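Ribonucleoside-diphosphate reductase subunit beta (PDB 2RCC) probably serves as the di-iron small subunit of a class I ribonucleotide reductase, the enzyme that converts ribonucleotides into deoxyribonucleotides for DNA synthesis. Local coordinates at residues M2-Q6 with I22-K26; V36-A41 with D105-L111. Residue numbers count along the deposited sequence, not the author numbering.

How the contacts relate
Both contacts involve the long N-terminal arm that runs along the end of the helical bundle, partly buried, before helix 41-50. They follow one another along the chain: residues 2-6 and 22-26 close contact 1, and the arm then goes on to lay residues 36-41 against the start of helix 106-133 in contact 2. Their centres are 16 Å apart, and Ile22 joins them, its CG1 lying 3.7 Å from Phe38 CZ and 4.0 Å from Leu108 CD1. Contact 1 is remote from the iron site. Contact 2 comes closer, since the side chain of Leu111 is about 8 Å from that of His223 and about 11 Å from that of Glu186, both iron ligands by similarity.

Contact 1 (M2-Q6 with I22-K26); sequences MEQLQ and ILNGK
Residues 2-6 form an extended, irregular segment (phi -61 to -104°, psi 136 to 150°), near polyproline II from Met2 to Leu5. Segment 22-26 bends at Asn24, whose phi/psi of 52/35° is left-handed helical, and the CA atoms come closest at Gln6 and Asn24, 5.9 Å apart. Asn24, chi1 m, reaches across with its carboxamide. Asn24 ND2 donates to Gln4 O (3.2 Å) and to Glu3 OE2 (2.9 Å), Glu3 having chi1 p and chi2 t, while Asn24 OD1 accepts from Gln6 N at 2.8 Å. One amide thus reads the backbone of Gln4 and Gln6 much as a strand partner would. A water lies 2.9 Å from Asn24 N, from which it accepts, and 2.7 Å from Gln6 O. Beneath this polar layer Leu5 CD1 packs on Leu23 CD2 at 3.9 Å. Leu5 also touches Pro172 at the start of helix 172-187, and Leu23 rests on Phe175 of that helix and Leu234 of helix 207-237, so the two segments cover the ends of both helices.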
loop_
_atom_site.group_PDB
_atom_site.type_symbol
_atom_site.label_atom_id
_atom_site.label_comp_id
_atom_site.label_asym_id
_atom_site.label_seq_id
_atom_site.Cartn_x
_atom_site.Cartn_y
_atom_site.Cartn_z
HETATM N N MSE A 2 16.131 -26.315 -3.265
HETATM C CA MSE A 2 16.230 -24.936 -2.772
HETATM C C MSE A 2 15.697 -24.801 -1.334
HETATM O O MSE A 2 14.720 -25.466 -0.963
HETATM C CB MSE A 2 15.429 -23.998 -3.675
HETATM C CG MSE A 2 15.957 -23.810 -5.089
HETATM SE SE MSE A 2 17.003 -22.185 -5.352
HETATM C CE MSE A 2 18.201 -22.255 -3.796
ATOM N N GLU A 3 16.353 -23.949 -0.546
ATOM C CA GLU A 3 15.950 -23.628 0.833
ATOM C C GLU A 3 14.554 -23.013 0.847
ATOM O O GLU A 3 14.235 -22.259 -0.059
ATOM C CB GLU A 3 16.934 -22.613 1.460
ATOM C CG GLU A 3 17.102 -21.206 0.707
ATOM C CD GLU A 3 18.005 -20.203 1.470
ATOM O OE1 GLU A 3 18.802 -20.640 2.334
ATOM O OE2 GLU A 3 17.913 -18.979 1.225
ATOM N N GLN A 4 13.714 -23.327 1.830
ATOM C CA GLN A 4 12.397 -22.671 1.877
ATOM C C GLN A 4 12.532 -21.275 2.463
ATOM O O GLN A 4 13.419 -21.032 3.268
ATOM C CB GLN A 4 11.326 -23.493 2.589
ATOM C CG GLN A 4 10.717 -24.570 1.676
ATOM C CD GLN A 4 9.499 -25.238 2.277
ATOM O OE1 GLN A 4 9.430 -25.458 3.491
ATOM N NE2 GLN A 4 8.540 -25.590 1.425
ATOM N N LEU A 5 11.657 -20.370 2.043
ATOM C CA LEU A 5 11.714 -18.976 2.475
ATOM C C LEU A 5 11.088 -18.769 3.829
ATOM O O LEU A 5 10.110 -19.412 4.167
ATOM C CB LEU A 5 10.983 -18.060 1.500
ATOM C CG LEU A 5 11.506 -18.121 0.071
ATOM C CD1 LEU A 5 10.761 -17.128 -0.733
ATOM C CD2 LEU A 5 13.024 -17.931 -0.049
ATOM N N GLN A 6 11.647 -17.829 4.575
ATOM C CA GLN A 6 11.138 -17.467 5.868
ATOM C C GLN A 6 10.408 -16.157 5.655
ATOM O O GLN A 6 10.875 -15.304 4.908
ATOM C CB GLN A 6 12.293 -17.319 6.860
ATOM C CG GLN A 6 13.079 -18.597 7.079
ATOM C CD GLN A 6 12.224 -19.688 7.693
ATOM O OE1 GLN A 6 11.611 -19.482 8.736
ATOM N NE2 GLN A 6 12.166 -20.849 7.042
ATOM N N ILE A 22 17.159 -9.836 -0.397
ATOM C CA ILE A 22 15.754 -9.747 -0.810
ATOM C C ILE A 22 14.891 -10.885 -0.242
ATOM O O ILE A 22 13.744 -10.648 0.116
ATOM C CB ILE A 22 15.633 -9.735 -2.396
ATOM C CG1 ILE A 22 16.238 -8.475 -2.994
ATOM C CG2 ILE A 22 14.185 -9.808 -2.858
ATOM C CD1 ILE A 22 16.345 -8.575 -4.533
ATOM N N LEU A 23 15.431 -12.105 -0.189
ATOM C CA LEU A 23 14.748 -13.267 0.365
ATOM C C LEU A 23 15.669 -13.923 1.372
ATOM O O LEU A 23 16.865 -14.012 1.134
ATOM C CB LEU A 23 14.395 -14.272 -0.730
ATOM C CG LEU A 23 13.506 -13.867 -1.884
ATOM C CD1 LEU A 23 13.467 -14.994 -2.954
ATOM C CD2 LEU A 23 12.094 -13.482 -1.428
ATOM N N ASN A 24 15.130 -14.392 2.490
ATOM C CA ASN A 24 15.932 -14.965 3.552
ATOM C C ASN A 24 17.096 -14.054 4.018
ATOM O O ASN A 24 18.118 -14.545 4.440
ATOM C CB ASN A 24 16.397 -16.403 3.177
ATOM C CG ASN A 24 15.303 -17.437 3.358
ATOM O OD1 ASN A 24 14.280 -17.178 4.006
ATOM N ND2 ASN A 24 15.537 -18.642 2.835
ATOM N N GLY A 25 16.897 -12.729 4.014
ATOM C CA GLY A 25 17.903 -11.802 4.501
ATOM C C GLY A 25 17.552 -11.365 5.906
ATOM O O GLY A 25 16.636 -11.905 6.530
ATOM N N LYS A 26 18.260 -10.343 6.376
ATOM C CA LYS A 26 18.025 -9.748 7.682
ATOM C C LYS A 26 17.679 -8.291 7.443
ATOM O O LYS A 26 18.318 -7.643 6.614
ATOM C CB LYS A 26 19.272 -9.837 8.542
ATOM C CG LYS A 26 19.728 -11.243 8.863
ATOM C CD LYS A 26 18.802 -11.919 9.865
ATOM C CE LYS A 26 19.450 -13.209 10.412
HETATM O O HOH W 1 12.299 -14.736 2.665
#

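Contact 2 (V36-A41 with D105-L111); sequences VRFSWA and DSSLAAL
Segment 36-41 is an irregular loop that turns into helix 41-50 at Ala41 (Ala41 N hydrogen-bonds to Phe38 O, 3.1 Å); it faces the first turns of helix 106-133, with CA atoms closest at Val36 and Ser107 (6.7 Å). Leu108 (mt) is one bump: its CD1 (4.1 Å from Phe38 CE2) and CD2 (3.8 Å from Trp40 CH2) abut the notch where Phe38 (chi1 m) and Trp40 (chi1 p) adjoin. Ala41 CB projects between Ser107 OG (3.9 Å) and Leu111 CD1 (4.3 Å), and Val36 CG1 abuts Ser107 CB at 3.9 Å. Asp105 (chi1 t) is the N-cap of this ferritin-like bundle helix, its OD1 accepting from Leu108 N (3.0 Å), weakly from Ser107 N (2.7 Å) and from Ser107 OG (2.5 Å). Two waters bridge the segments; one accepts from Phe38 N (3.0 Å) and donates to Asp105 OD2 (2.8 Å) and Ser107 OG (2.6 Å). Facing away, Ala109 packs on Met97 of the second subunit, with Ala110 on the flank meeting its Val120.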
loop_
_atom_site.group_PDB
_atom_site.type_symbol
_atom_site.label_atom_id
_atom_site.label_comp_id
_atom_site.label_asym_id
_atom_site.label_seq_id
_atom_site.Cartn_x
_atom_site.Cartn_y
_atom_site.Cartn_z
ATOM N N VAL A 36 18.785 2.494 2.577
ATOM C CA VAL A 36 18.167 1.276 2.003
ATOM C C VAL A 36 19.188 0.505 1.171
ATOM O O VAL A 36 20.269 1.006 0.828
ATOM C CB VAL A 36 16.851 1.559 1.212
ATOM C CG1 VAL A 36 15.788 2.318 2.121
ATOM C CG2 VAL A 36 17.100 2.340 -0.066
ATOM N N ARG A 37 18.870 -0.751 0.891
ATOM C CA ARG A 37 19.790 -1.609 0.170
ATOM C C ARG A 37 19.995 -1.220 -1.280
ATOM O O ARG A 37 21.115 -1.286 -1.766
ATOM C CB ARG A 37 19.325 -3.049 0.265
ATOM C CG ARG A 37 20.179 -4.031 -0.478
ATOM C CD ARG A 37 19.619 -5.405 -0.354
ATOM N NE ARG A 37 20.459 -6.394 -1.020
ATOM C CZ ARG A 37 21.591 -6.901 -0.523
ATOM N NH1 ARG A 37 22.082 -6.515 0.642
ATOM N NH2 ARG A 37 22.272 -7.796 -1.226
ATOM N N PHE A 38 18.928 -0.852 -1.977
ATOM C CA PHE A 38 18.988 -0.481 -3.397
ATOM C C PHE A 38 18.831 1.006 -3.646
ATOM O O PHE A 38 17.820 1.635 -3.259
ATOM C CB PHE A 38 17.890 -1.248 -4.152
ATOM C CG PHE A 38 18.033 -2.736 -4.033
ATOM C CD1 PHE A 38 19.118 -3.390 -4.603
ATOM C CD2 PHE A 38 17.102 -3.484 -3.334
ATOM C CE1 PHE A 38 19.285 -4.778 -4.461
ATOM C CE2 PHE A 38 17.264 -4.849 -3.179
ATOM C CZ PHE A 38 18.356 -5.507 -3.758
ATOM N N SER A 39 19.805 1.568 -4.340
ATOM C CA SER A 39 19.832 3.004 -4.658
ATOM C C SER A 39 18.720 3.451 -5.619
ATOM O O SER A 39 18.456 4.634 -5.745
ATOM C CB SER A 39 21.208 3.402 -5.180
ATOM O OG SER A 39 21.513 2.673 -6.355
ATOM N N TRP A 40 18.062 2.507 -6.278
ATOM C CA TRP A 40 16.910 2.789 -7.125
ATOM C C TRP A 40 15.555 2.774 -6.396
ATOM O O TRP A 40 14.564 3.227 -6.984
ATOM C CB TRP A 40 16.820 1.794 -8.302
ATOM C CG TRP A 40 16.913 0.364 -7.974
ATOM C CD1 TRP A 40 18.015 -0.372 -8.056
ATOM C CD2 TRP A 40 15.863 -0.529 -7.538
ATOM N NE1 TRP A 40 17.769 -1.653 -7.696
ATOM C CE2 TRP A 40 16.450 -1.792 -7.383
ATOM C CE3 TRP A 40 14.502 -0.378 -7.240
ATOM C CZ2 TRP A 40 15.734 -2.909 -6.940
ATOM C CZ3 TRP A 40 13.782 -1.483 -6.812
ATOM C CH2 TRP A 40 14.400 -2.732 -6.650
ATOM N N ALA A 41 15.503 2.303 -5.140
ATOM C CA ALA A 41 14.209 2.174 -4.436
ATOM C C ALA A 41 13.595 3.513 -4.086
ATOM O O ALA A 41 12.417 3.686 -4.318
ATOM C CB ALA A 41 14.318 1.294 -3.156
ATOM N N ASP A 105 13.157 -7.046 2.858
ATOM C CA ASP A 105 13.636 -5.673 2.626
ATOM C C ASP A 105 12.434 -4.814 2.874
ATOM O O ASP A 105 11.405 -4.962 2.164
ATOM C CB ASP A 105 14.183 -5.478 1.210
ATOM C CG ASP A 105 14.714 -4.052 0.936
ATOM O OD1 ASP A 105 13.987 -3.075 1.162
ATOM O OD2 ASP A 105 15.825 -3.919 0.380
ATOM N N SER A 106 12.558 -3.901 3.841
ATOM C CA SER A 106 11.445 -3.048 4.242
ATOM C C SER A 106 11.061 -2.055 3.165
ATOM O O SER A 106 9.869 -1.697 3.070
ATOM C CB SER A 106 11.731 -2.316 5.552
ATOM O OG SER A 106 12.905 -1.551 5.467
ATOM N N SER A 107 12.045 -1.581 2.380
ATOM C CA SER A 107 11.776 -0.664 1.269
ATOM C C SER A 107 10.969 -1.351 0.171
ATOM O O SER A 107 10.049 -0.758 -0.377
ATOM C CB SER A 107 13.036 0.009 0.686
ATOM O OG SER A 107 13.853 -0.911 -0.007
ATOM N N LEU A 108 11.301 -2.595 -0.162
ATOM C CA LEU A 108 10.547 -3.326 -1.172
ATOM C C LEU A 108 9.144 -3.674 -0.655
ATOM O O LEU A 108 8.170 -3.595 -1.414
ATOM C CB LEU A 108 11.295 -4.601 -1.611
ATOM C CG LEU A 108 12.701 -4.381 -2.229
ATOM C CD1 LEU A 108 13.310 -5.697 -2.733
ATOM C CD2 LEU A 108 12.689 -3.359 -3.360
ATOM N N ALA A 109 9.029 -4.056 0.625
ATOM C CA ALA A 109 7.711 -4.308 1.241
ATOM C C ALA A 109 6.862 -3.054 1.143
ATOM O O ALA A 109 5.691 -3.131 0.788
ATOM C CB ALA A 109 7.867 -4.796 2.676
ATOM N N ALA A 110 7.439 -1.881 1.417
ATOM C CA ALA A 110 6.689 -0.624 1.311
ATOM C C ALA A 110 6.210 -0.363 -0.132
ATOM O O ALA A 110 5.059 0.084 -0.382
ATOM C CB ALA A 110 7.539 0.543 1.807
ATOM N N LEU A 111 7.080 -0.615 -1.086
ATOM C CA LEU A 111 6.710 -0.410 -2.497
ATOM C C LEU A 111 5.581 -1.366 -2.908
ATOM O O LEU A 111 4.720 -1.005 -3.686
ATOM C CB LEU A 111 7.944 -0.482 -3.401
ATOM C CG LEU A 111 8.993 0.634 -3.329
ATOM C CD1 LEU A 111 10.286 0.170 -4.053
ATOM C CD2 LEU A 111 8.388 1.945 -3.892
HETATM O O HOH W 2 16.775 -2.064 2.516
HETATM O O HOH W 3 16.177 -1.456 -0.963
#